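Local coordinates for protein acetylene hydratase (Pelobacter acetylenicus, PDB 2E7Z) that catalyses the non-redox hydration of acetylene to acetaldehyde, using a tungsten bis(molybdopterin guanine dinucleotide) cofactor and a [4Fe-4S] cluster, at residues V145-H150 with T363-L368; E461-Q466 with K511-L516; Y519-T524 with E529-Q534. One frame throughout, in Å; residues are numbered along the deposited sequence.

Interaction 1. Residues V145-H150 with T363-L368; sequences VHRVTH and TGMSAL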
loop_
_atom_site.group_PDB
_atom_site.type_symbol
_atom_site.label_atom_id
_atom_site.label_comp_id
_atom_site.label_asym_id
_atom_site.label_seq_id
_atom_site.Cartn_x
_atom_site.Cartn_y
_atom_site.Cartn_z
ATOM N N VAL A 145 9.025 8.647 4.031
ATOM C CA VAL A 145 10.050 9.341 3.251
ATOM C C VAL A 145 9.622 10.788 2.968
ATOM O O VAL A 145 10.415 11.725 3.096
ATOM C CB VAL A 145 10.408 8.605 1.959
ATOM C CG1 VAL A 145 11.477 9.391 1.187
ATOM C CG2 VAL A 145 10.948 7.202 2.254
ATOM N N HIS A 146 8.361 10.968 2.582
ATOM C CA HIS A 146 7.846 12.331 2.366
ATOM C C HIS A 146 7.942 13.151 3.631
ATOM O O HIS A 146 8.268 14.334 3.598
ATOM C CB HIS A 146 6.382 12.302 1.938
ATOM C CG HIS A 146 6.166 11.956 0.503
ATOM N ND1 HIS A 146 5.213 12.586 -0.271
ATOM C CD2 HIS A 146 6.725 11.004 -0.283
ATOM C CE1 HIS A 146 5.214 12.053 -1.479
ATOM N NE2 HIS A 146 6.121 11.088 -1.510
ATOM N N ARG A 147 7.687 12.525 4.771
ATOM C CA ARG A 147 7.688 13.245 6.033
ATOM C C ARG A 147 9.062 13.723 6.465
ATOM O O ARG A 147 9.221 14.861 6.931
ATOM C CB ARG A 147 7.051 12.398 7.096
ATOM C CG ARG A 147 5.560 12.411 6.919
ATOM C CD ARG A 147 4.919 11.700 8.025
ATOM N NE ARG A 147 5.055 12.426 9.285
ATOM C CZ ARG A 147 4.742 11.919 10.466
ATOM N NH1 ARG A 147 4.245 10.662 10.544
ATOM N NH2 ARG A 147 4.893 12.686 11.545
ATOM N N VAL A 148 10.080 12.899 6.274
ATOM C CA VAL A 148 11.431 13.387 6.602
ATOM C C VAL A 148 11.891 14.488 5.644
ATOM O O VAL A 148 12.751 15.323 5.992
ATOM C CB VAL A 148 12.497 12.262 6.676
ATOM C CG1 VAL A 148 12.064 11.193 7.675
ATOM C CG2 VAL A 148 12.808 11.662 5.298
ATOM N N THR A 149 11.319 14.503 4.440
ATOM C CA THR A 149 11.723 15.467 3.420
ATOM C C THR A 149 10.930 16.762 3.549
ATOM O O THR A 149 11.507 17.849 3.490
ATOM C CB THR A 149 11.567 14.899 1.994
ATOM O OG1 THR A 149 12.240 13.637 1.880
ATOM C CG2 THR A 149 12.151 15.870 0.961
ATOM N N HIS A 150 9.605 16.651 3.718
ATOM C CA HIS A 150 8.756 17.850 3.763
ATOM C C HIS A 150 7.550 17.702 4.671
ATOM O O HIS A 150 6.546 18.400 4.485
ATOM C CB HIS A 150 8.328 18.303 2.361
ATOM C CG HIS A 150 7.851 17.191 1.492
ATOM N ND1 HIS A 150 6.623 16.585 1.665
ATOM C CD2 HIS A 150 8.445 16.548 0.461
ATOM C CE1 HIS A 150 6.479 15.629 0.765
ATOM N NE2 HIS A 150 7.568 15.591 0.018
ATOM N N THR A 363 10.471 5.037 16.932
ATOM C CA THR A 363 11.805 5.593 17.224
ATOM C C THR A 363 12.346 6.335 16.004
ATOM O O THR A 363 12.868 7.452 16.108
ATOM C CB THR A 363 12.781 4.486 17.615
ATOM O OG1 THR A 363 12.360 3.944 18.859
ATOM C CG2 THR A 363 14.222 5.010 17.710
ATOM N N GLY A 364 12.265 5.711 14.833
ATOM C CA GLY A 364 12.774 6.350 13.621
ATOM C C GLY A 364 12.063 7.635 13.241
ATOM O O GLY A 364 12.670 8.546 12.674
ATOM N N MET A 365 10.773 7.723 13.557
ATOM C CA MET A 365 9.965 8.867 13.192
ATOM C C MET A 365 10.001 9.956 14.288
ATOM O O MET A 365 9.443 11.050 14.117
ATOM C CB MET A 365 8.517 8.404 12.901
ATOM C CG MET A 365 8.406 7.363 11.770
ATOM S SD MET A 365 8.836 8.078 10.181
ATOM C CE MET A 365 7.317 8.981 9.843
ATOM N N SER A 366 10.697 9.690 15.397
ATOM C CA SER A 366 10.542 10.535 16.576
ATOM C C SER A 366 11.012 11.980 16.367
ATOM O O SER A 366 10.455 12.885 16.972
ATOM C CB SER A 366 11.222 9.920 17.792
ATOM O OG SER A 366 12.594 9.803 17.536
ATOM N N ALA A 367 11.981 12.192 15.487
ATOM C CA ALA A 367 12.425 13.574 15.214
ATOM C C ALA A 367 11.312 14.420 14.569
ATOM O O ALA A 367 11.434 15.647 14.513
ATOM C CB ALA A 367 13.657 13.575 14.338
ATOM N N LEU A 368 10.236 13.778 14.105
ATOM C CA LEU A 368 9.115 14.511 13.513
ATOM C C LEU A 368 7.999 14.872 14.501
ATOM O O LEU A 368 7.052 15.573 14.132
ATOM C CB LEU A 368 8.534 13.769 12.313
ATOM C CG LEU A 368 9.536 13.355 11.230
ATOM C CD1 LEU A 368 8.837 12.551 10.215
ATOM C CD2 LEU A 368 10.200 14.570 10.562
#
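V148 and L368 mark the nearest approach of the two backbones, with CA of V148 7.4 Å from CA of L368, where helix 140-150 passes the turn that follows the short helix 362-365. Side chains bridge this gap. R147 and L368 cover the most surface and point at each other's segment. CD1 of L368 lies 3.6 Å from CB of R147. The same methyl reaches forward to the head of the arginine, 3.9 Å from NE of R147. Its twin turns to the main chain, with CD2 of L368 3.8 Å from O of R147. M365 enters at about a right angle to the arginine chain. Bends at chi2 (-68°) and chi3 (-77°) curl its end back toward the helix, and CE of M365 stops 3.6 Å from NH1 of R147. The CD1 methyl of L368 and the CE methyl of M365 lie over one and the same face of the guanidinium. A bend at chi3 (69°) turns the arginine head across them. V148 adds a looser apolar touch, CG1 of V148 to CD1 of L368 at 4.3 Å. The contact is van der Waals in nature and is buried.

The polar end of R147 finds a partner in helix 369-376, where S372 OG accepts a weak hydrogen bond from NH2. That hydroxyl is also hydrogen-bonded to O of L368. F381 and N383 touch R147 as well, while F359, V565 and F566 pack on V148.

This is helix-to-turn packing inside the molybdopterin oxidoreductase region of a DMSO reductase family enzyme. It joins helix 362-365 and the turn after it to the helix that begins just after C138, the tungsten ligand, but it lies away from the cofactor sites themselves.

Interaction 2. Residues E461-Q466 with K511-L516; sequences ERPVVQ and KDRLEL. With MGD (2-amino-5,6-dimercapto-7-methyl-3,7,8a,9-tetrahydro-8-oxa-1,3,9,10-tetraaza-anthracen-4-one guanosine dinucleotide), chain E.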
loop_
_atom_site.group_PDB
_atom_site.type_symbol
_atom_site.label_atom_id
_atom_site.label_comp_id
_atom_site.label_asym_id
_atom_site.label_seq_id
_atom_site.Cartn_x
_atom_site.Cartn_y
_atom_site.Cartn_z
ATOM N N GLU A 461 -22.566 -2.543 2.492
ATOM C CA GLU A 461 -23.319 -2.778 3.718
ATOM C C GLU A 461 -22.968 -1.804 4.832
ATOM O O GLU A 461 -23.286 -2.056 6.013
ATOM C CB GLU A 461 -23.070 -4.199 4.233
ATOM C CG GLU A 461 -23.385 -5.306 3.216
ATOM C CD GLU A 461 -22.894 -6.680 3.661
ATOM O OE1 GLU A 461 -21.973 -6.763 4.522
ATOM O OE2 GLU A 461 -23.442 -7.675 3.139
ATOM N N ARG A 462 -22.314 -0.691 4.498
ATOM C CA ARG A 462 -21.834 0.192 5.554
ATOM C C ARG A 462 -21.739 1.652 5.140
ATOM O O ARG A 462 -21.385 1.955 3.998
ATOM C CB ARG A 462 -20.459 -0.293 6.045
ATOM C CG ARG A 462 -19.331 -0.234 4.974
ATOM C CD ARG A 462 -18.109 -0.971 5.481
ATOM N NE ARG A 462 -17.022 -0.995 4.504
ATOM C CZ ARG A 462 -16.253 -2.064 4.275
ATOM N NH1 ARG A 462 -15.275 -2.000 3.384
ATOM N NH2 ARG A 462 -16.437 -3.191 4.968
ATOM N N PRO A 463 -21.987 2.558 6.092
ATOM C CA PRO A 463 -21.674 3.965 5.839
ATOM C C PRO A 463 -20.174 4.184 6.053
ATOM O O PRO A 463 -19.553 3.436 6.817
ATOM C CB PRO A 463 -22.440 4.679 6.937
ATOM C CG PRO A 463 -22.389 3.726 8.098
ATOM C CD PRO A 463 -22.473 2.338 7.472
ATOM N N VAL A 464 -19.614 5.195 5.413
ATOM C CA VAL A 464 -18.222 5.592 5.665
ATOM C C VAL A 464 -18.085 7.102 5.607
ATOM O O VAL A 464 -18.597 7.743 4.689
ATOM C CB VAL A 464 -17.241 4.987 4.604
ATOM C CG1 VAL A 464 -15.798 5.426 4.892
ATOM C CG2 VAL A 464 -17.309 3.475 4.576
ATOM N N VAL A 465 -17.396 7.653 6.604
ATOM C CA VAL A 465 -16.864 9.002 6.500
ATOM C C VAL A 465 -15.381 8.885 6.183
ATOM O O VAL A 465 -14.647 8.178 6.868
ATOM C CB VAL A 465 -17.057 9.782 7.832
ATOM C CG1 VAL A 465 -16.212 11.074 7.878
ATOM C CG2 VAL A 465 -18.532 10.105 8.040
ATOM N N GLN A 466 -14.954 9.600 5.146
ATOM C CA GLN A 466 -13.533 9.657 4.778
ATOM C C GLN A 466 -12.937 10.980 5.249
ATOM O O GLN A 466 -13.675 11.896 5.606
ATOM C CB GLN A 466 -13.402 9.559 3.261
ATOM C CG GLN A 466 -13.821 8.184 2.766
ATOM C CD GLN A 466 -13.411 7.913 1.334
ATOM O OE1 GLN A 466 -13.552 8.778 0.482
ATOM N NE2 GLN A 466 -12.909 6.694 1.064
ATOM N N LYS A 511 -20.848 3.570 21.501
ATOM C CA LYS A 511 -21.480 2.253 21.658
ATOM C C LYS A 511 -21.497 1.429 20.376
ATOM O O LYS A 511 -21.631 0.204 20.443
ATOM C CB LYS A 511 -22.913 2.350 22.197
ATOM C CG LYS A 511 -23.039 3.023 23.560
ATOM C CD LYS A 511 -22.040 2.486 24.581
ATOM C CE LYS A 511 -22.076 3.303 25.866
ATOM N NZ LYS A 511 -20.981 2.899 26.788
ATOM N N ASP A 512 -21.374 2.091 19.223
ATOM C CA ASP A 512 -21.351 1.412 17.938
ATOM C C ASP A 512 -20.655 2.310 16.928
ATOM O O ASP A 512 -20.266 3.445 17.227
ATOM C CB ASP A 512 -22.761 1.016 17.466
ATOM C CG ASP A 512 -23.754 2.175 17.465
ATOM O OD1 ASP A 512 -23.353 3.334 17.259
ATOM O OD2 ASP A 512 -24.961 1.909 17.683
ATOM N N ARG A 513 -20.484 1.774 15.728
ATOM C CA ARG A 513 -19.790 2.495 14.689
ATOM C C ARG A 513 -20.481 3.816 14.369
ATOM O O ARG A 513 -19.820 4.790 14.066
ATOM C CB ARG A 513 -19.574 1.633 13.447
ATOM C CG ARG A 513 -18.745 2.376 12.387
ATOM C CD ARG A 513 -18.529 1.579 11.120
ATOM N NE ARG A 513 -19.818 1.094 10.644
ATOM C CZ ARG A 513 -20.011 0.103 9.778
ATOM N NH1 ARG A 513 -18.975 -0.455 9.156
ATOM N NH2 ARG A 513 -21.256 -0.347 9.520
ATOM N N LEU A 514 -21.800 3.867 14.446
ATOM C CA LEU A 514 -22.480 5.114 14.116
ATOM C C LEU A 514 -22.117 6.199 15.122
ATOM O O LEU A 514 -21.885 7.359 14.754
ATOM C CB LEU A 514 -23.993 4.912 14.037
ATOM C CG LEU A 514 -24.824 6.164 13.751
ATOM C CD1 LEU A 514 -24.398 6.854 12.454
ATOM C CD2 LEU A 514 -26.297 5.776 13.731
ATOM N N GLU A 515 -22.048 5.843 16.396
ATOM C CA GLU A 515 -21.636 6.862 17.371
ATOM C C GLU A 515 -20.204 7.335 17.133
ATOM O O GLU A 515 -19.872 8.512 17.323
ATOM C CB GLU A 515 -21.788 6.337 18.802
ATOM C CG GLU A 515 -23.228 6.228 19.271
ATOM C CD GLU A 515 -23.380 5.973 20.773
ATOM O OE1 GLU A 515 -22.395 6.008 21.540
ATOM O OE2 GLU A 515 -24.537 5.716 21.157
ATOM N N LEU A 516 -19.340 6.412 16.741
ATOM C CA LEU A 516 -17.958 6.736 16.427
ATOM C C LEU A 516 -17.855 7.622 15.180
ATOM O O LEU A 516 -17.092 8.607 15.186
ATOM C CB LEU A 516 -17.181 5.429 16.267
ATOM C CG LEU A 516 -15.713 5.565 15.822
ATOM C CD1 LEU A 516 -14.907 6.433 16.815
ATOM C CD2 LEU A 516 -15.106 4.174 15.739
HETATM P PB MGD E . -4.725 -8.789 0.443
HETATM O O1B MGD E . -3.384 -9.287 0.923
HETATM O O2B MGD E . -5.351 -9.387 -0.763
HETATM O O3B MGD E . -4.697 -7.209 0.169
HETATM O O3A MGD E . -2.817 -5.647 0.750
HETATM P PA MGD E . -4.355 -5.961 1.123
HETATM O O1A MGD E . -5.276 -4.869 0.669
HETATM O O2A MGD E . -4.337 -6.376 2.563
HETATM O "O5'" MGD E . -5.726 -8.955 1.697
HETATM C "C5'" MGD E . -6.934 -8.215 1.718
HETATM C "C4'" MGD E . -7.940 -9.068 2.466
HETATM O "O4'" MGD E . -9.065 -8.228 2.769
HETATM C "C3'" MGD E . -8.537 -10.192 1.625
HETATM O "O3'" MGD E . -8.332 -11.441 2.306
HETATM C "C2'" MGD E . -10.037 -9.867 1.461
HETATM O "O2'" MGD E . -10.938 -10.992 1.441
HETATM C "C1'" MGD E . -10.276 -9.013 2.677
HETATM N N9 MGD E . -11.349 -8.012 2.575
HETATM C C8 MGD E . -11.669 -7.246 1.503
HETATM N N7 MGD E . -12.639 -6.371 1.813
HETATM C C5 MGD E . -12.897 -6.529 3.130
HETATM C C6 MGD E . -13.792 -5.937 4.110
HETATM O O6 MGD E . -14.572 -5.013 3.801
HETATM N N1 MGD E . -13.697 -6.412 5.363
HETATM C C2 MGD E . -12.933 -7.430 5.744
HETATM N N2 MGD E . -12.939 -7.810 7.054
HETATM N N3 MGD E . -12.096 -8.024 4.899
HETATM C C4 MGD E . -12.051 -7.601 3.619
HETATM C C10 MGD E . -2.565 -4.802 -0.374
HETATM C C11 MGD E . -1.115 -4.377 -0.281
HETATM O O11 MGD E . -0.353 -5.563 -0.497
HETATM C C12 MGD E . -0.810 -3.338 -1.331
HETATM S S12 MGD E . -1.803 -1.947 -1.406
HETATM C C13 MGD E . 0.249 -3.470 -2.147
HETATM S S13 MGD E . 0.552 -2.385 -3.424
HETATM C C14 MGD E . 1.238 -4.588 -2.021
HETATM N N15 MGD E . 1.141 -5.535 -3.121
HETATM C C16 MGD E . 1.947 -6.627 -2.982
HETATM C C17 MGD E . 2.562 -7.349 -4.104
HETATM O O17 MGD E . 2.376 -6.969 -5.282
HETATM N N18 MGD E . 3.334 -8.416 -3.815
HETATM C C19 MGD E . 3.566 -8.847 -2.549
HETATM N N19 MGD E . 4.343 -9.928 -2.325
HETATM N N20 MGD E . 3.013 -8.248 -1.487
HETATM C C21 MGD E . 2.239 -7.167 -1.642
HETATM N N22 MGD E . 1.724 -6.564 -0.567
HETATM C C23 MGD E . 1.035 -5.295 -0.671
HETATM O O HOH W 1 -22.246 -2.772 8.353
#
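R462 and R513 meet beside the guanine pocket of one molybdopterin guanine dinucleotide, and R462 is one of the residues that bind this cofactor, here through the guanine carbonyl. It grips that carbonyl with both terminal nitrogens: NH2 of R462 is 2.9 Å from O6 of MGD, with an N-H...O angle of 155°, and NH1 of R462 is 3.1 Å from the same O6. The oxygen lies at the edge of the guanidinium, near its plane. R513 approaches from behind, at the root of R462. Its CG stands anti to the backbone N (chi1 -176°), and the bent chain brings NH1 of R513 to 3.5 Å from CB of R462. CD of P463 lies over one face of the R513 guanidinium, 3.6 Å from NH2 of R513. The two guanidinium planes are turned 69° apart.

A water joins the segments. It donates to O of E461 at 2.7 Å and accepts from NH2 of R513 at 2.9 Å, in the plane of the guanidinium. D457 joins the two arginines: its OD1 forms a salt bridge with NH2 of R462, its OD2 with NH1 of R513. Q7 also bonds R462, and S114 also bonds R513.

D512 caps the helix of R513: OD1 of D512 accepts from N of E515 at 3.0 Å. The 461-466 loop runs between strands 452-455 and 474-476. P463 rests on I517 of helix 513-520 and on W528 of helix 528-531, so the loop lies against both helices.

Interaction 3. Residues Y519-T524 with E529-Q534; sequences YRISPT and EEYQKQ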
loop_
_atom_site.group_PDB
_atom_site.type_symbol
_atom_site.label_atom_id
_atom_site.label_comp_id
_atom_site.label_asym_id
_atom_site.label_seq_id
_atom_site.Cartn_x
_atom_site.Cartn_y
_atom_site.Cartn_z
ATOM N N TYR A 519 -18.800 10.993 16.214
ATOM C CA TYR A 519 -17.664 11.621 16.907
ATOM C C TYR A 519 -16.613 12.159 15.920
ATOM O O TYR A 519 -16.151 13.296 16.045
ATOM C CB TYR A 519 -17.024 10.646 17.907
ATOM C CG TYR A 519 -15.831 11.269 18.635
ATOM C CD1 TYR A 519 -15.987 12.351 19.498
ATOM C CD2 TYR A 519 -14.535 10.782 18.425
ATOM C CE1 TYR A 519 -14.882 12.926 20.119
ATOM C CE2 TYR A 519 -13.433 11.338 19.061
ATOM C CZ TYR A 519 -13.621 12.404 19.903
ATOM O OH TYR A 519 -12.516 12.964 20.516
ATOM N N ARG A 520 -16.262 11.351 14.912
ATOM C CA ARG A 520 -15.321 11.790 13.893
ATOM C C ARG A 520 -15.762 13.129 13.269
ATOM O O ARG A 520 -14.936 14.020 13.064
ATOM C CB ARG A 520 -15.178 10.675 12.849
ATOM C CG ARG A 520 -14.357 10.967 11.615
ATOM C CD ARG A 520 -12.839 10.971 11.896
ATOM N NE ARG A 520 -12.130 10.898 10.604
ATOM C CZ ARG A 520 -11.032 11.576 10.254
ATOM N NH1 ARG A 520 -10.428 12.469 11.056
ATOM N NH2 ARG A 520 -10.564 11.399 9.031
ATOM N N ILE A 521 -17.065 13.263 12.968
ATOM C CA ILE A 521 -17.568 14.494 12.354
ATOM C C ILE A 521 -18.078 15.535 13.338
ATOM O O ILE A 521 -18.600 16.574 12.916
ATOM C CB ILE A 521 -18.655 14.185 11.278
ATOM C CG1 ILE A 521 -19.916 13.611 11.940
ATOM C CG2 ILE A 521 -18.071 13.277 10.224
ATOM C CD1 ILE A 521 -21.080 13.316 10.981
ATOM N N SER A 522 -17.903 15.281 14.635
ATOM C CA SER A 522 -18.502 16.151 15.642
ATOM C C SER A 522 -18.144 17.647 15.510
ATOM O O SER A 522 -19.004 18.483 15.784
ATOM C CB SER A 522 -18.256 15.595 17.048
ATOM O OG SER A 522 -16.875 15.492 17.320
ATOM N N PRO A 523 -16.911 18.013 15.074
ATOM C CA PRO A 523 -16.632 19.466 15.004
ATOM C C PRO A 523 -17.521 20.208 13.990
ATOM O O PRO A 523 -17.655 21.428 14.089
ATOM C CB PRO A 523 -15.160 19.516 14.603
ATOM C CG PRO A 523 -14.606 18.183 14.996
ATOM C CD PRO A 523 -15.725 17.224 14.698
ATOM N N THR A 524 -18.131 19.489 13.046
ATOM C CA THR A 524 -19.021 20.100 12.037
ATOM C C THR A 524 -20.398 20.465 12.600
ATOM O O THR A 524 -21.165 21.195 11.953
ATOM C CB THR A 524 -19.280 19.134 10.831
ATOM O OG1 THR A 524 -20.134 18.067 11.244
ATOM C CG2 THR A 524 -17.971 18.552 10.261
ATOM N N GLU A 529 -26.846 11.464 9.468
ATOM C CA GLU A 529 -27.997 11.609 8.583
ATOM C C GLU A 529 -27.881 12.842 7.699
ATOM O O GLU A 529 -28.160 12.791 6.504
ATOM C CB GLU A 529 -29.310 11.626 9.380
ATOM C CG GLU A 529 -30.488 12.004 8.526
ATOM C CD GLU A 529 -31.834 11.675 9.141
ATOM O OE1 GLU A 529 -31.893 11.250 10.318
ATOM O OE2 GLU A 529 -32.844 11.848 8.424
ATOM N N GLU A 530 -27.441 13.955 8.289
ATOM C CA GLU A 530 -27.262 15.184 7.534
ATOM C C GLU A 530 -25.938 15.196 6.744
ATOM O O GLU A 530 -25.907 15.585 5.572
ATOM C CB GLU A 530 -27.306 16.370 8.491
ATOM C CG GLU A 530 -27.173 17.729 7.816
ATOM C CD GLU A 530 -27.229 18.921 8.790
ATOM O OE1 GLU A 530 -27.255 18.731 10.041
ATOM O OE2 GLU A 530 -27.259 20.069 8.290
ATOM N N TYR A 531 -24.878 14.709 7.372
ATOM C CA TYR A 531 -23.549 14.759 6.792
ATOM C C TYR A 531 -23.482 14.039 5.458
ATOM O O TYR A 531 -22.823 14.515 4.548
ATOM C CB TYR A 531 -22.550 14.131 7.752
ATOM C CG TYR A 531 -21.110 14.441 7.439
ATOM C CD1 TYR A 531 -20.529 15.642 7.853
ATOM C CD2 TYR A 531 -20.306 13.519 6.776
ATOM C CE1 TYR A 531 -19.197 15.930 7.599
ATOM C CE2 TYR A 531 -18.973 13.789 6.517
ATOM C CZ TYR A 531 -18.419 15.001 6.923
ATOM O OH TYR A 531 -17.086 15.291 6.689
ATOM N N GLN A 532 -24.158 12.890 5.350
ATOM C CA GLN A 532 -24.018 12.041 4.159
ATOM C C GLN A 532 -24.688 12.638 2.940
ATOM O O GLN A 532 -24.511 12.117 1.837
ATOM C CB GLN A 532 -24.626 10.670 4.422
ATOM C CG GLN A 532 -26.152 10.704 4.515
ATOM C CD GLN A 532 -26.698 9.389 4.948
ATOM O OE1 GLN A 532 -27.034 8.525 4.120
ATOM N NE2 GLN A 532 -26.732 9.196 6.265
ATOM N N LYS A 533 -25.449 13.716 3.135
ATOM C CA LYS A 533 -26.201 14.309 2.040
ATOM C C LYS A 533 -25.313 15.060 1.050
ATOM O O LYS A 533 -25.731 15.320 -0.074
ATOM C CB LYS A 533 -27.346 15.181 2.563
ATOM C CG LYS A 533 -28.436 14.363 3.268
ATOM C CD LYS A 533 -29.514 15.274 3.844
ATOM C CE LYS A 533 -30.587 14.454 4.541
ATOM N NZ LYS A 533 -31.707 15.301 5.050
ATOM N N GLN A 534 -24.099 15.412 1.466
ATOM C CA GLN A 534 -23.160 16.074 0.585
ATOM C C GLN A 534 -22.085 15.086 0.183
ATOM O O GLN A 534 -21.622 14.300 1.013
ATOM C CB GLN A 534 -22.542 17.238 1.335
ATOM C CG GLN A 534 -21.524 18.014 0.509
ATOM C CD GLN A 534 -21.103 19.334 1.145
ATOM O OE1 GLN A 534 -21.941 20.117 1.587
ATOM N NE2 GLN A 534 -19.803 19.601 1.160
#
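I521 and Y531 pack across the short connection between helix 513-520 and helix 528-531; I521 is the first residue past the helical geometry. The main element is a CH-pi contact. CG2 of I521 stands over the face of the Y531 ring, 3.8 Å from its centroid and only 12° off the ring normal. The other branch of I521 covers the base of the tyrosine, with CD1 of I521 3.6 Å from CB of Y531. CG1 of I521 sits between the backbone N and the carbonyl carbon (chi1 67°), which sets the two branches along the ring, one near its root and one over its middle. T524 comes in at about a right angle to the tyrosine. CG2 of T524 is 3.9 Å from CE1 of Y531.

Hydroxyls and amides close the turn after the helix. O of I521 takes two bonds from T524: OG1 of T524 lies 2.7 Å from it, in the carbonyl plane, and N of T524 lies 3.0 Å from it. Two residues earlier, OG of S522 donates to O of Y519 at 2.6 Å, in the carbonyl plane and on a lone pair. Both hydroxyls thus tie down carbonyls near the helix end.

Y531 also stacks on Y537, whose hydroxyl bonds O of Y531. R520 and Y519 touch helix 334-337, while Q534 reaches T477, just past strand 474-476.

Overall arrangement
From the N terminus, interaction 1 comes first. It closes a long loop of 212 residues and joins helix 140-150 to the end of helix 362-365. Interaction 2 opens later and closes a 44-residue loop, from the cofactor-binding segment 461-466 to helix 513-520. Interaction 3 then closes a four-residue connection from the end of that same helix to helix 528-531. The three follow in series; none nests or crosses. Interaction 1 stands apart, its centre about 31 Å from that of interaction 2. Interactions 2 and 3 have centres about 11 Å apart and touch through V465, which packs on I521 and Y531. They share helix 513-520, which carries R513 at its start and ends just before I521.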